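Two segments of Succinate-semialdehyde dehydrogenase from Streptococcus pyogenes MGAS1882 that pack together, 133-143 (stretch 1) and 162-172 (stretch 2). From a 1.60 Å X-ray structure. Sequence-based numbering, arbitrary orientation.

Stretch 1 133-143: FPYYQIMRVFA
Stretch 2 162-172: RSAQSFEELVL

Two segments of one chain pack side by side, their helices running in the same general direction. Stretch 2 is helical throughout, 162-172, as part of a longer helix; stretch 1 opens with an extended Phe 133 (phi/psi -137/79), passes through Pro 134 (-61/-28) and Tyr 135 (-99/-49) and is helical through 143 and beyond. The helix axes cross at -36° and come no closer than 11.4 Å, a spacing wide enough for large side chains to stand between them. The backbones diverge along the contact: CA of Pro 134 lies 6.3 Å from CA of Ser 163, whereas CA of Phe 142 lies 10.0 Å from CA of Val 171. Pro 134 and Ser 163 meet at the narrow end, with Tyr 135 beside them, and Phe 142 meets Val 171 where the gap is wider; 494 Å² is buried in all.

At the narrow end the Pro 134 ring, C-gamma exo, rests against Ser 163 (chi1 m), with CB 3.7 Å from OG. Tyr 135 sets off sideways from its backbone, but its off-well chi1 of -100° and chi2 of 57° carry the ring across to stretch 2. There CE1 of Tyr 135 sits 3.3 Å from the carbonyl O of Ser 163, and the phenol reaches Ser 166, donating from Tyr 135 OH to Ser 166 OG at 2.7 Å. This is the one hydrogen bond between the stretches; the p rotamer of Ser 166 (chi1 62°) places its OG near the plane of the tyrosine ring. Tyr 135 OH is also 3.1 Å from Phe 167 N, but the angle is poor and that amide bonds instead to Ser 163 O, at 3.0 Å. Leu 170 (t, p) borders the same ring at its edge, CD2 lying 4.0 Å from Tyr 135 CE2.

The main bump is Phe 167, which buries 127 Å², the most of any residue here. With chi1 t and chi2 -79°, its ring enters a hollow lined by Tyr 135, Ile 138, Met 139 and Phe 142. Ile 138 (m, t) covers one face: its CG2 stands 3.5 Å from the ring centroid, 14° off the normal, a CH-pi contact that sets a methyl against the pi cloud. The edge of Phe 167 points toward the face of Tyr 135, centroids 5.0 Å apart and planes at 61°, with CD2 of Phe 167 3.5 Å from CE2 of Tyr 135. Such edge-to-face packing brings the ring's slightly positive hydrogens to a neighbor's electron-rich face. Met 139 (t, p, p) starts sideways and bends inward, bringing its CE to 4.0 Å from Phe 167 CZ and its SD to 5.5 Å from the ring centroid, at the edge.

At the wide end Phe 142 (chi1 t, chi2 71°) meets Phe 167 in an offset edge-to-face pair, centroids 5.8 Å apart and planes at 83°. Its tip reaches onward to Val 171 (chi1 t), CZ of Phe 142 lying 3.7 Å from CG2 of Val 171, which helps span the broader gap.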

# COMPACT_ATOMS: atom_id res chain seq x y z
N PHE A 133 21.41 7.86 4.28
CA PHE A 133 21.77 7.87 2.86
C PHE A 133 21.01 9.03 2.22
O PHE A 133 19.98 8.84 1.58
CB PHE A 133 21.42 6.53 2.18
CG PHE A 133 22.21 5.36 2.69
CD1 PHE A 133 23.39 4.97 2.08
CD2 PHE A 133 21.76 4.64 3.80
CE1 PHE A 133 24.12 3.87 2.56
CE2 PHE A 133 22.47 3.55 4.28
CZ PHE A 133 23.66 3.17 3.66
N PRO A 134 21.52 10.26 2.42
CA PRO A 134 20.78 11.49 2.11
C PRO A 134 20.40 11.64 0.64
O PRO A 134 19.40 12.29 0.34
CB PRO A 134 21.76 12.60 2.50
CG PRO A 134 22.74 11.97 3.42
CD PRO A 134 22.87 10.54 2.94
N TYR A 135 21.18 11.05 -0.26
CA TYR A 135 20.87 11.14 -1.69
C TYR A 135 20.16 9.91 -2.22
O TYR A 135 19.15 10.03 -2.92
CB TYR A 135 22.14 11.46 -2.51
CG TYR A 135 22.20 12.92 -2.88
CD1 TYR A 135 22.17 13.90 -1.90
CD2 TYR A 135 22.26 13.33 -4.21
CE1 TYR A 135 22.20 15.24 -2.22
CE2 TYR A 135 22.30 14.69 -4.55
CZ TYR A 135 22.26 15.63 -3.54
OH TYR A 135 22.28 16.98 -3.84
N TYR A 136 20.70 8.73 -1.91
CA TYR A 136 20.14 7.46 -2.36
C TYR A 136 18.68 7.29 -1.95
O TYR A 136 17.87 6.85 -2.76
CB TYR A 136 21.02 6.32 -1.85
CG TYR A 136 20.42 4.93 -1.84
CD1 TYR A 136 20.29 4.18 -3.01
CD2 TYR A 136 20.04 4.35 -0.64
CE1 TYR A 136 19.76 2.88 -2.98
CE2 TYR A 136 19.51 3.07 -0.60
CZ TYR A 136 19.38 2.34 -1.77
OH TYR A 136 18.85 1.07 -1.71
N GLN A 137 18.33 7.68 -0.72
CA GLN A 137 16.94 7.51 -0.29
C GLN A 137 16.00 8.47 -1.03
O GLN A 137 14.82 8.16 -1.22
CB GLN A 137 16.76 7.66 1.23
CG GLN A 137 17.63 6.77 2.10
CD GLN A 137 17.48 5.29 1.87
OE1 GLN A 137 16.51 4.82 1.25
NE2 GLN A 137 18.44 4.52 2.38
N ILE A 138 16.50 9.63 -1.45
CA ILE A 138 15.68 10.50 -2.31
C ILE A 138 15.54 9.89 -3.70
O ILE A 138 14.44 9.79 -4.24
CB ILE A 138 16.26 11.92 -2.47
CG1 ILE A 138 16.45 12.60 -1.12
CG2 ILE A 138 15.33 12.76 -3.34
CD1 ILE A 138 17.21 13.94 -1.23
N MET A 139 16.66 9.48 -4.28
CA MET A 139 16.66 9.04 -5.67
C MET A 139 15.77 7.82 -5.87
O MET A 139 15.11 7.68 -6.91
CB MET A 139 18.09 8.76 -6.16
CG MET A 139 18.16 8.54 -7.68
SD MET A 139 17.69 10.01 -8.61
CE MET A 139 19.27 10.85 -8.62
N ARG A 140 15.71 6.95 -4.86
CA ARG A 140 14.89 5.74 -4.94
C ARG A 140 13.43 6.06 -5.23
O ARG A 140 12.74 5.28 -5.88
CB ARG A 140 14.98 4.90 -3.66
CG ARG A 140 16.28 4.12 -3.52
CD ARG A 140 16.18 2.87 -2.65
NE ARG A 140 15.30 3.00 -1.50
CZ ARG A 140 15.48 2.38 -0.33
NH1 ARG A 140 16.53 1.60 -0.13
NH2 ARG A 140 14.61 2.58 0.65
N VAL A 141 12.96 7.20 -4.74
CA VAL A 141 11.57 7.58 -4.95
C VAL A 141 11.39 8.71 -5.96
O VAL A 141 10.38 8.73 -6.66
CB VAL A 141 10.83 7.91 -3.63
CG1 VAL A 141 10.75 6.67 -2.78
CG2 VAL A 141 11.53 9.02 -2.87
N PHE A 142 12.35 9.63 -6.05
CA PHE A 142 12.23 10.68 -7.05
C PHE A 142 12.26 10.12 -8.48
O PHE A 142 11.43 10.51 -9.31
CB PHE A 142 13.32 11.75 -6.88
CG PHE A 142 13.37 12.72 -8.03
CD1 PHE A 142 12.37 13.66 -8.19
CD2 PHE A 142 14.40 12.66 -8.96
CE1 PHE A 142 12.39 14.54 -9.27
CE2 PHE A 142 14.42 13.54 -10.04
CZ PHE A 142 13.43 14.48 -10.18
N ALA A 143 13.21 9.23 -8.77
CA ALA A 143 13.36 8.74 -10.15
C ALA A 143 12.07 8.13 -10.71
O ALA A 143 11.60 8.55 -11.78
CB ALA A 143 14.55 7.78 -10.28
N ARG A 162 21.68 20.67 3.72
CA ARG A 162 22.40 21.00 2.49
C ARG A 162 22.21 19.91 1.44
O ARG A 162 22.05 20.20 0.25
CB ARG A 162 23.89 21.25 2.75
CG ARG A 162 24.68 21.63 1.50
CD ARG A 162 24.20 22.91 0.83
NE ARG A 162 25.01 23.15 -0.36
CZ ARG A 162 24.53 23.46 -1.56
NH1 ARG A 162 23.23 23.63 -1.75
NH2 ARG A 162 25.37 23.63 -2.58
N SER A 163 22.20 18.65 1.88
CA SER A 163 21.91 17.54 0.97
C SER A 163 20.54 17.76 0.33
O SER A 163 20.38 17.64 -0.88
CB SER A 163 21.95 16.20 1.71
OG SER A 163 23.23 15.95 2.30
N ALA A 164 19.56 18.11 1.16
CA ALA A 164 18.18 18.27 0.70
C ALA A 164 18.06 19.43 -0.26
O ALA A 164 17.42 19.33 -1.30
CB ALA A 164 17.26 18.47 1.89
N GLN A 165 18.65 20.56 0.12
CA GLN A 165 18.57 21.75 -0.71
C GLN A 165 19.28 21.54 -2.05
O GLN A 165 18.76 21.91 -3.11
CB GLN A 165 19.21 22.92 0.03
CG GLN A 165 19.39 24.16 -0.83
CD GLN A 165 20.21 25.23 -0.13
OE1 GLN A 165 21.42 25.07 0.08
NE2 GLN A 165 19.55 26.31 0.26
N SER A 166 20.47 20.94 -2.01
CA SER A 166 21.24 20.72 -3.22
C SER A 166 20.58 19.71 -4.16
O SER A 166 20.82 19.74 -5.36
CB SER A 166 22.66 20.27 -2.89
OG SER A 166 22.67 19.04 -2.18
N PHE A 167 19.75 18.82 -3.62
CA PHE A 167 19.08 17.86 -4.49
C PHE A 167 18.06 18.58 -5.37
O PHE A 167 17.99 18.35 -6.59
CB PHE A 167 18.41 16.73 -3.70
CG PHE A 167 18.03 15.54 -4.56
CD1 PHE A 167 16.88 15.57 -5.34
CD2 PHE A 167 18.84 14.41 -4.60
CE1 PHE A 167 16.54 14.49 -6.15
CE2 PHE A 167 18.51 13.33 -5.40
CZ PHE A 167 17.35 13.36 -6.16
N GLU A 168 17.27 19.46 -4.76
CA GLU A 168 16.38 20.32 -5.53
C GLU A 168 17.16 21.13 -6.57
O GLU A 168 16.74 21.22 -7.72
CB GLU A 168 15.59 21.27 -4.63
CG GLU A 168 14.70 22.24 -5.42
CD GLU A 168 14.00 23.26 -4.55
OE1 GLU A 168 13.64 22.94 -3.40
OE2 GLU A 168 13.80 24.40 -5.01
N GLU A 169 18.29 21.70 -6.17
CA GLU A 169 19.11 22.50 -7.08
C GLU A 169 19.62 21.67 -8.26
O GLU A 169 19.66 22.15 -9.40
CB GLU A 169 20.27 23.15 -6.32
CG GLU A 169 19.82 24.28 -5.41
CD GLU A 169 20.87 24.69 -4.38
OE1 GLU A 169 21.94 24.05 -4.31
OE2 GLU A 169 20.60 25.67 -3.65
N LEU A 170 20.01 20.44 -7.97
CA LEU A 170 20.46 19.49 -8.98
C LEU A 170 19.40 19.25 -10.05
O LEU A 170 19.68 19.28 -11.26
CB LEU A 170 20.83 18.16 -8.31
CG LEU A 170 21.03 16.90 -9.16
CD1 LEU A 170 22.23 17.05 -10.09
CD2 LEU A 170 21.19 15.66 -8.29
N VAL A 171 18.17 18.99 -9.61
CA VAL A 171 17.09 18.66 -10.52
C VAL A 171 16.72 19.86 -11.40
O VAL A 171 16.45 19.71 -12.59
CB VAL A 171 15.88 18.09 -9.73
CG1 VAL A 171 14.63 18.03 -10.59
CG2 VAL A 171 16.23 16.71 -9.20
N LEU A 172 16.72 21.05 -10.81
CA LEU A 172 16.53 22.28 -11.58
C LEU A 172 17.67 22.50 -12.57
O LEU A 172 17.43 22.86 -13.73
CB LEU A 172 16.40 23.47 -10.63
CG LEU A 172 15.13 23.45 -9.78
CD1 LEU A 172 15.27 24.43 -8.63
CD2 LEU A 172 13.91 23.79 -10.62